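PDB 7BYS: galactan 1,3-beta-galactosidase from Phanerochaete chrysosporium, which probably hydrolyses beta-1,3-galactan as a family 43 exo-acting glycosidase and carries a calcium-bearing carbohydrate-binding module. Local coordinates for residues 34-48 with 74-86. Sequence-based numbering, arbitrary orientation. Where two conformers were deposited one is given.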
ATOM      1  N   PHE A  34       3.386 -11.671   4.450  1.00  8.34           N
ATOM      2  CA  PHE A  34       2.729 -11.695   5.744  1.00  8.22           C
ATOM      3  C   PHE A  34       1.986 -10.388   5.945  1.00  8.55           C
ATOM      4  O   PHE A  34       2.450  -9.331   5.524  1.00  8.97           O
ATOM      5  CB  PHE A  34       3.758 -11.817   6.870  1.00  9.30           C
ATOM      6  CG  PHE A  34       4.616 -13.034   6.775  1.00  8.67           C
ATOM      7  CD1 PHE A  34       5.804 -13.011   6.068  1.00 10.27           C
ATOM      8  CD2 PHE A  34       4.235 -14.204   7.398  1.00  9.89           C
ATOM      9  CE1 PHE A  34       6.603 -14.146   5.973  1.00 10.90           C
ATOM     10  CE2 PHE A  34       5.029 -15.343   7.300  1.00 11.88           C
ATOM     11  CZ  PHE A  34       6.205 -15.314   6.588  1.00  9.24           C
ATOM     12  N   GLY A  35       0.844 -10.451   6.614  1.00  8.00           N
ATOM     13  CA  GLY A  35       0.149  -9.204   6.862  1.00  8.84           C
ATOM     14  C   GLY A  35      -0.958  -9.387   7.868  1.00  8.97           C
ATOM     15  O   GLY A  35      -1.195 -10.484   8.379  1.00  9.97           O
ATOM     16  N   GLU A  36      -1.634  -8.276   8.149  1.00  8.83           N
ATOM     17  CA  GLU A  36      -2.777  -8.275   9.058  1.00  9.22           C
ATOM     18  C   GLU A  36      -4.024  -8.766   8.329  1.00  7.70           C
ATOM     19  O   GLU A  36      -4.396  -8.228   7.282  1.00 10.23           O
ATOM     20  CB  GLU A  36      -3.024  -6.853   9.562  1.00  9.57           C
ATOM     21  CG  GLU A  36      -1.796  -6.186  10.148  1.00 10.60           C
ATOM     22  CD  GLU A  36      -1.836  -4.676  10.007  1.00 13.29           C
ATOM     23  OE1 GLU A  36      -2.901  -4.125   9.654  1.00 14.78           O
ATOM     24  OE2 GLU A  36      -0.799  -4.023  10.211  1.00 10.46           O
ATOM     25  N   ASP A  37      -4.698  -9.769   8.902  1.00 10.39           N
ATOM     26  CA  ASP A  37      -5.991 -10.213   8.381  1.00 11.63           C
ATOM     27  C   ASP A  37      -7.058  -9.305   8.974  1.00 11.88           C
ATOM     28  O   ASP A  37      -7.293  -9.315  10.182  1.00 13.10           O
ATOM     29  CB  ASP A  37      -6.227 -11.670   8.771  1.00 11.39           C
ATOM     30  CG  ASP A  37      -7.520 -12.238   8.207  1.00 17.39           C
ATOM     31  OD1 ASP A  37      -8.400 -11.467   7.777  1.00 15.15           O
ATOM     32  OD2 ASP A  37      -7.666 -13.478   8.201  1.00 15.99           O
ATOM     33  N   LYS A  38      -7.700  -8.502   8.134  1.00 11.82           N
ATOM     34  CA  LYS A  38      -8.731  -7.588   8.607  1.00 12.44           C
ATOM     35  C   LYS A  38     -10.093  -7.942   8.018  1.00 13.40           C
ATOM     36  O   LYS A  38     -10.938  -7.072   7.843  1.00 12.43           O
ATOM     37  CB  LYS A  38      -8.350  -6.140   8.310  1.00 12.94           C
ATOM     38  CG  LYS A  38      -7.084  -5.705   9.045  1.00 12.66           C
ATOM     39  CD  LYS A  38      -6.699  -4.256   8.748  1.00 15.58           C
ATOM     40  CE  LYS A  38      -6.413  -3.475  10.038  1.00 17.52           C
ATOM     41  NZ  LYS A  38      -5.415  -4.136  10.944  1.00 19.67           N
ATOM     42  N   SER A  39     -10.329  -9.229   7.743  1.00 14.11           N
ATOM     43  CA  SER A  39     -11.508  -9.622   6.974  1.00 15.53           C
ATOM     44  C   SER A  39     -12.820  -9.342   7.692  1.00 25.36           C
ATOM     45  O   SER A  39     -13.869  -9.333   7.041  1.00 23.59           O
ATOM     46  CB  SER A  39     -11.435 -11.096   6.592  1.00 18.86           C
ATOM     47  OG  SER A  39     -11.318 -11.882   7.754  1.00 22.15           O
ATOM     48  N   HIS A  40     -12.802  -9.124   9.004  1.00 19.64           N
ATOM     49  CA  HIS A  40     -14.028  -8.738   9.692  1.00 24.48           C
ATOM     50  C   HIS A  40     -14.050  -7.258  10.064  1.00 19.56           C
ATOM     51  O   HIS A  40     -14.768  -6.844  10.983  1.00 18.92           O
ATOM     52  CB  HIS A  40     -14.340  -9.684  10.847  1.00 30.35           C
ATOM     53  CG  HIS A  40     -14.702 -11.063  10.383  1.00 40.15           C
ATOM     54  ND1 HIS A  40     -14.182 -12.209  10.947  1.00 45.88           N
ATOM     55  CD2 HIS A  40     -15.507 -11.473   9.373  1.00 38.92           C
ATOM     56  CE1 HIS A  40     -14.669 -13.266  10.318  1.00 42.62           C
ATOM     57  NE2 HIS A  40     -15.474 -12.846   9.358  1.00 48.53           N
ATOM     58  N   ASN A  41     -13.289  -6.449   9.325  1.00 16.14           N
ATOM     59  CA  ASN A  41     -13.324  -4.994   9.424  1.00 14.54           C
ATOM     60  C   ASN A  41     -12.971  -4.508  10.820  1.00 16.47           C
ATOM     61  O   ASN A  41     -13.486  -3.491  11.288  1.00 21.30           O
ATOM     62  CB  ASN A  41     -14.657  -4.421   8.939  1.00 15.65           C
ATOM     63  CG  ASN A  41     -14.990  -4.865   7.535  1.00 18.37           C
ATOM     64  OD1 ASN A  41     -14.187  -4.705   6.612  1.00 15.42           O
ATOM     65  ND2 ASN A  41     -16.169  -5.449   7.361  1.00 25.41           N
ATOM     66  N   SER A  42     -12.096  -5.240  11.490  1.00 16.23           N
ATOM     67  CA  SER A  42     -11.661  -4.929  12.837  1.00 15.67           C
ATOM     68  C   SER A  42     -10.244  -4.371  12.817  1.00 13.83           C
ATOM     69  O   SER A  42      -9.429  -4.725  11.961  1.00 16.57           O
ATOM     70  CB  SER A  42     -11.685  -6.190  13.699  1.00 18.00           C
ATOM     71  OG  SER A  42     -11.216  -5.928  15.007  1.00 16.07           O
ATOM     72  N   ALA A  43      -9.969  -3.479  13.763  1.00 13.25           N
ATOM     73  CA  ALA A  43      -8.611  -3.030  14.024  1.00 13.76           C
ATOM     74  C   ALA A  43      -7.864  -3.978  14.947  1.00 16.43           C
ATOM     75  O   ALA A  43      -6.648  -3.819  15.129  1.00 19.71           O
ATOM     76  CB  ALA A  43      -8.640  -1.628  14.642  1.00 16.54           C
ATOM     77  N   LEU A  44      -8.559  -4.960  15.516  1.00 13.46           N
ATOM     78  CA  LEU A  44      -7.999  -5.869  16.502  1.00 14.63           C
ATOM     79  C   LEU A  44      -7.508  -7.141  15.825  1.00 15.31           C
ATOM     80  O   LEU A  44      -7.778  -7.402  14.655  1.00 15.82           O
ATOM     81  CB  LEU A  44      -9.051  -6.195  17.562  1.00 17.51           C
ATOM     82  CG  LEU A  44      -9.725  -4.955  18.153  1.00 18.23           C
ATOM     83  CD1 LEU A  44     -10.826  -5.337  19.139  1.00 20.87           C
ATOM     84  CD2 LEU A  44      -8.683  -4.069  18.813  1.00 17.95           C
ATOM     85  N   PHE A  45      -6.789  -7.950  16.591  1.00 13.28           N
ATOM     86  CA  PHE A  45      -6.040  -9.057  16.017  1.00 13.52           C
ATOM     87  C   PHE A  45      -6.958 -10.217  15.658  1.00 14.12           C
ATOM     88  O   PHE A  45      -7.665 -10.755  16.523  1.00 15.07           O
ATOM     89  CB  PHE A  45      -4.981  -9.514  17.010  1.00 12.27           C
ATOM     90  CG  PHE A  45      -4.104 -10.625  16.505  1.00 11.36           C
ATOM     91  CD1 PHE A  45      -3.615 -10.613  15.204  1.00 10.75           C
ATOM     92  CD2 PHE A  45      -3.733 -11.664  17.344  1.00 10.90           C
ATOM     93  CE1 PHE A  45      -2.787 -11.612  14.754  1.00 11.97           C
ATOM     94  CE2 PHE A  45      -2.899 -12.670  16.890  1.00 12.88           C
ATOM     95  CZ  PHE A  45      -2.437 -12.649  15.593  1.00 12.55           C
ATOM     96  N   LYS A  46      -6.935 -10.605  14.386  1.00 12.18           N
ATOM     97  CA  LYS A  46      -7.521 -11.848  13.914  1.00 12.51           C
ATOM     98  C   LYS A  46      -6.463 -12.863  13.517  1.00 13.11           C
ATOM     99  O   LYS A  46      -6.516 -14.010  13.965  1.00 13.61           O
ATOM    100  CB  LYS A  46      -8.454 -11.587  12.723  1.00 12.75           C
ATOM    101  CG  LYS A  46      -9.051 -12.864  12.138  1.00 14.73           C
ATOM    102  CD  LYS A  46     -10.021 -12.547  11.012  1.00 19.14           C
ATOM    103  CE  LYS A  46     -10.532 -13.817  10.349  1.00 21.37           C
ATOM    104  NZ  LYS A  46     -11.524 -14.518  11.211  1.00 34.06           N
ATOM    105  N   ALA A  47      -5.492 -12.468  12.684  1.00 11.43           N
ATOM    106  CA  ALA A  47      -4.402 -13.364  12.322  1.00 10.55           C
ATOM    107  C   ALA A  47      -3.324 -12.574  11.602  1.00  8.84           C
ATOM    108  O   ALA A  47      -3.590 -11.523  11.007  1.00 10.11           O
ATOM    109  CB  ALA A  47      -4.887 -14.494  11.411  1.00 12.13           C
ATOM    110  N   VAL A  48      -2.102 -13.099  11.652  1.00  9.33           N
ATOM    111  CA  VAL A  48      -1.082 -12.757  10.664  1.00  7.71           C
ATOM    112  C   VAL A  48      -1.205 -13.811   9.570  1.00 10.57           C
ATOM    113  O   VAL A  48      -0.981 -14.998   9.822  1.00  9.55           O
ATOM    114  CB  VAL A  48       0.331 -12.734  11.263  1.00  9.33           C
ATOM    115  CG1 VAL A  48       1.370 -12.495  10.153  1.00 10.22           C
ATOM    116  CG2 VAL A  48       0.455 -11.651  12.329  1.00 10.96           C
ATOM    117  N   ILE A  74      -1.572 -10.981  22.555  1.00 14.22           N
ATOM    118  CA  ILE A  74      -2.017 -11.302  21.202  1.00 14.62           C
ATOM    119  C   ILE A  74      -3.406 -11.928  21.220  1.00 11.09           C
ATOM    120  O   ILE A  74      -3.721 -12.793  20.397  1.00 14.09           O
ATOM    121  CB  ILE A  74      -0.998 -12.144  20.406  1.00 14.98           C
ATOM    122  CG1 ILE A  74      -0.773 -13.529  21.032  1.00 13.33           C
ATOM    123  CG2 ILE A  74       0.323 -11.372  20.243  1.00 14.94           C
ATOM    124  CD1 ILE A  74      -0.227 -14.532  20.030  1.00 18.56           C
ATOM    125  N   SER A  75      -4.256 -11.474  22.143  1.00 15.14           N
ATOM    126  CA  SER A  75      -5.662 -11.850  22.116  1.00 12.77           C
ATOM    127  C   SER A  75      -6.402 -11.096  21.006  1.00 18.47           C
ATOM    128  O   SER A  75      -5.883 -10.155  20.396  1.00 14.27           O
ATOM    129  CB  SER A  75      -6.321 -11.503  23.450  1.00 16.08           C
ATOM    130  OG  SER A  75      -6.545 -10.109  23.549  1.00 17.34           O
ATOM    131  N   THR A  76      -7.648 -11.517  20.747  1.00 15.15           N
ATOM    132  CA  THR A  76      -8.469 -10.837  19.745  1.00 15.83           C
ATOM    133  C   THR A  76      -8.948  -9.468  20.197  1.00 18.50           C
ATOM    134  O   THR A  76      -9.656  -8.800  19.435  1.00 21.53           O
ATOM    135  CB  THR A  76      -9.683 -11.682  19.351  1.00 20.68           C
ATOM    136  OG1 THR A  76     -10.450 -12.000  20.522  1.00 26.44           O
ATOM    137  CG2 THR A  76      -9.251 -12.948  18.680  1.00 19.97           C
ATOM    138  N   SER A  77      -8.602  -9.041  21.406  1.00 17.31           N
ATOM    139  CA  SER A  77      -8.888  -7.691  21.874  1.00 18.04           C
ATOM    140  C   SER A  77      -7.665  -6.783  21.818  1.00 18.25           C
ATOM    141  O   SER A  77      -7.743  -5.624  22.239  1.00 17.29           O
ATOM    142  CB  SER A  77      -9.441  -7.732  23.301  0.54 21.72           C
ATOM    143  OG  SER A  77     -10.509  -8.652  23.396  0.54 23.47           O
ATOM    144  N   ASN A  78      -6.543  -7.275  21.295  1.00 15.78           N
ATOM    145  CA  ASN A  78      -5.308  -6.510  21.225  1.00 14.79           C
ATOM    146  C   ASN A  78      -4.968  -6.193  19.773  1.00 14.78           C
ATOM    147  O   ASN A  78      -5.649  -6.634  18.843  1.00 15.11           O
ATOM    148  CB  ASN A  78      -4.173  -7.281  21.892  1.00 14.21           C
ATOM    149  CG  ASN A  78      -4.245  -7.223  23.398  1.00 19.24           C
ATOM    150  OD1 ASN A  78      -4.644  -8.184  24.050  1.00 22.70           O
ATOM    151  ND2 ASN A  78      -3.858  -6.091  23.959  1.00 24.93           N
ATOM    152  N   VAL A  79      -3.886  -5.438  19.600  1.00 13.96           N
ATOM    153  CA  VAL A  79      -3.432  -4.958  18.299  1.00 12.96           C
ATOM    154  C   VAL A  79      -2.165  -5.711  17.904  1.00 10.60           C
ATOM    155  O   VAL A  79      -1.216  -5.808  18.692  1.00 10.54           O
ATOM    156  CB  VAL A  79      -3.178  -3.445  18.339  1.00 14.73           C
ATOM    157  CG1 VAL A  79      -2.462  -2.991  17.082  1.00 16.22           C
ATOM    158  CG2 VAL A  79      -4.494  -2.688  18.522  1.00 21.07           C
ATOM    159  N   VAL A  80      -2.157  -6.257  16.689  1.00  9.75           N
ATOM    160  CA  VAL A  80      -0.968  -6.864  16.094  1.00  9.17           C
ATOM    161  C   VAL A  80      -0.846  -6.259  14.707  1.00  9.87           C
ATOM    162  O   VAL A  80      -1.707  -6.503  13.851  1.00 11.27           O
ATOM    163  CB  VAL A  80      -1.079  -8.392  16.003  1.00 11.14           C
ATOM    164  CG1 VAL A  80       0.052  -8.952  15.140  1.00 10.65           C
ATOM    165  CG2 VAL A  80      -1.047  -9.019  17.391  1.00 13.63           C
ATOM    166  N   GLU A  81       0.203  -5.456  14.483  1.00  8.93           N
ATOM    167  CA  GLU A  81       0.302  -4.684  13.253  1.00  8.99           C
ATOM    168  C   GLU A  81       1.675  -4.826  12.620  1.00  8.33           C
ATOM    169  O   GLU A  81       2.679  -5.044  13.306  1.00  8.70           O
ATOM    170  CB  GLU A  81      -0.001  -3.193  13.482  1.00 10.21           C
ATOM    171  CG  GLU A  81      -1.508  -2.931  13.671  1.00 11.31           C
ATOM    172  CD  GLU A  81      -1.844  -1.499  14.038  1.00 15.83           C
ATOM    173  OE1 GLU A  81      -0.926  -0.675  14.201  1.00 14.13           O
ATOM    174  OE2 GLU A  81      -3.046  -1.193  14.175  1.00 15.71           O
ATOM    175  N   ARG A  82       1.696  -4.669  11.301  1.00  7.77           N
ATOM    176  CA  ARG A  82       2.918  -4.560  10.517  1.00  7.80           C
ATOM    177  C   ARG A  82       3.920  -5.697  10.773  1.00  8.07           C
ATOM    178  O   ARG A  82       5.073  -5.452  11.102  1.00  9.68           O
ATOM    179  CB  ARG A  82       3.570  -3.195  10.699  1.00  6.96           C
ATOM    180  CG  ARG A  82       2.672  -2.059  10.194  1.00  7.04           C
ATOM    181  CD  ARG A  82       3.272  -0.674  10.428  1.00  8.39           C
ATOM    182  NE  ARG A  82       2.343   0.371   9.982  1.00  8.79           N
ATOM    183  CZ  ARG A  82       2.162   0.740   8.716  1.00  7.70           C
ATOM    184  NH1 ARG A  82       2.872   0.201   7.734  1.00  9.40           N
ATOM    185  NH2 ARG A  82       1.278   1.690   8.438  1.00 10.61           N
ATOM    186  N   PRO A  83       3.490  -6.954  10.619  1.00  7.73           N
ATOM    187  CA  PRO A  83       4.424  -8.066  10.814  1.00  6.45           C
ATOM    188  C   PRO A  83       5.563  -8.012   9.803  1.00  8.53           C
ATOM    189  O   PRO A  83       5.406  -7.544   8.676  1.00  8.61           O
ATOM    190  CB  PRO A  83       3.547  -9.299  10.576  1.00  8.59           C
ATOM    191  CG  PRO A  83       2.511  -8.811   9.580  1.00  8.09           C
ATOM    192  CD  PRO A  83       2.214  -7.401  10.024  1.00  8.23           C
ATOM    193  N   LYS A  84       6.724  -8.504  10.228  1.00  8.27           N
ATOM    194  CA  LYS A  84       7.926  -8.566   9.401  1.00  7.09           C
ATOM    195  C   LYS A  84       8.621  -9.864   9.785  1.00  7.47           C
ATOM    196  O   LYS A  84       8.601 -10.242  10.958  1.00  8.83           O
ATOM    197  CB  LYS A  84       8.867  -7.373   9.713  1.00  7.56           C
ATOM    198  CG  LYS A  84       8.229  -5.981   9.548  1.00  7.88           C
ATOM    199  CD  LYS A  84       8.029  -5.597   8.090  1.00  8.27           C
ATOM    200  CE  LYS A  84       7.104  -4.385   7.989  1.00  9.55           C
ATOM    201  NZ  LYS A  84       5.643  -4.771   7.886  1.00  8.43           N
ATOM    202  N   VAL A  85       9.188 -10.578   8.812  1.00  8.21           N
ATOM    203  CA  VAL A  85       9.837 -11.861   9.076  1.00  8.06           C
ATOM    204  C   VAL A  85      11.188 -11.897   8.377  1.00  8.72           C
ATOM    205  O   VAL A  85      11.291 -11.572   7.187  1.00  8.31           O
ATOM    206  CB  VAL A  85       8.979 -13.057   8.617  1.00  8.26           C
ATOM    207  CG1 VAL A  85       9.696 -14.373   8.940  1.00  8.81           C
ATOM    208  CG2 VAL A  85       7.608 -13.042   9.280  1.00  9.51           C
ATOM    209  N   ILE A  86      12.221 -12.280   9.127  1.00  8.52           N
ATOM    210  CA  ILE A  86      13.548 -12.512   8.570  1.00  9.61           C
ATOM    211  C   ILE A  86      14.062 -13.875   9.024  1.00  8.98           C
ATOM    212  O   ILE A  86      13.669 -14.393  10.074  1.00 10.04           O
ATOM    213  CB  ILE A  86      14.555 -11.391   8.920  1.00  9.94           C
ATOM    214  CG1 ILE A  86      14.677 -11.212  10.431  1.00 10.23           C
ATOM    215  CG2 ILE A  86      14.173 -10.075   8.232  1.00 10.91           C
ATOM    216  CD1 ILE A  86      15.744 -10.201  10.818  1.00 12.21           C
TER
HETATM  217  O   HOH W   1      -5.095  -2.732  13.331  1.00 19.88           O
HETATM  218  O   HOH W   2      -4.571  -5.881  15.067  1.00 18.77           O
HETATM  219  O   HOH W   3      -2.686  -8.762  12.329  1.00 24.85           O
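V80 lies over one face of the F45 ring, its CG2 3.7 Å from the ring centroid and offset toward the rim, while the carbonyl O of I74 meets the edge in plane, 3.3 Å from CD2. With CG anti to the backbone N (chi1 -178°), the F45 ring swings toward 74-86, where these two meet it. F34 makes a similar CH-pi contact, with V85 CG2 centred over one face. Between the two rings, V48 packs its CG2 against V80 CG1 and its CG1 against P83, whose CG also sits on G35 CA at 3.6 Å.

The carboxylate of E36 is gripped at both oxygens: OE2 takes the backbone N-H of R82 through its anti lone pair (2.8 Å, 161°), and K38 NZ forms a salt bridge to OE1 from above the carboxylate plane. This probably steadies the peptide N-H of R82, which, like E81, binds galactose in the enzyme's sugar complex; no sugar is bound here. One water joins K38 NZ, A43 O and E81 OE2, the last also bonded to Y105. F45 N donates a bent hydrogen bond to N78 O (2.8 Å).

Segments 34-36 and 79-86 run nearly antiparallel but belong to successive blades of the GH43 beta-propeller, strand 30-36 inside its sheet, 79-88 at an edge; F98 of strand 93-101 backs V80, and R82 NH1 bonds N243 O, near D137 and Q242.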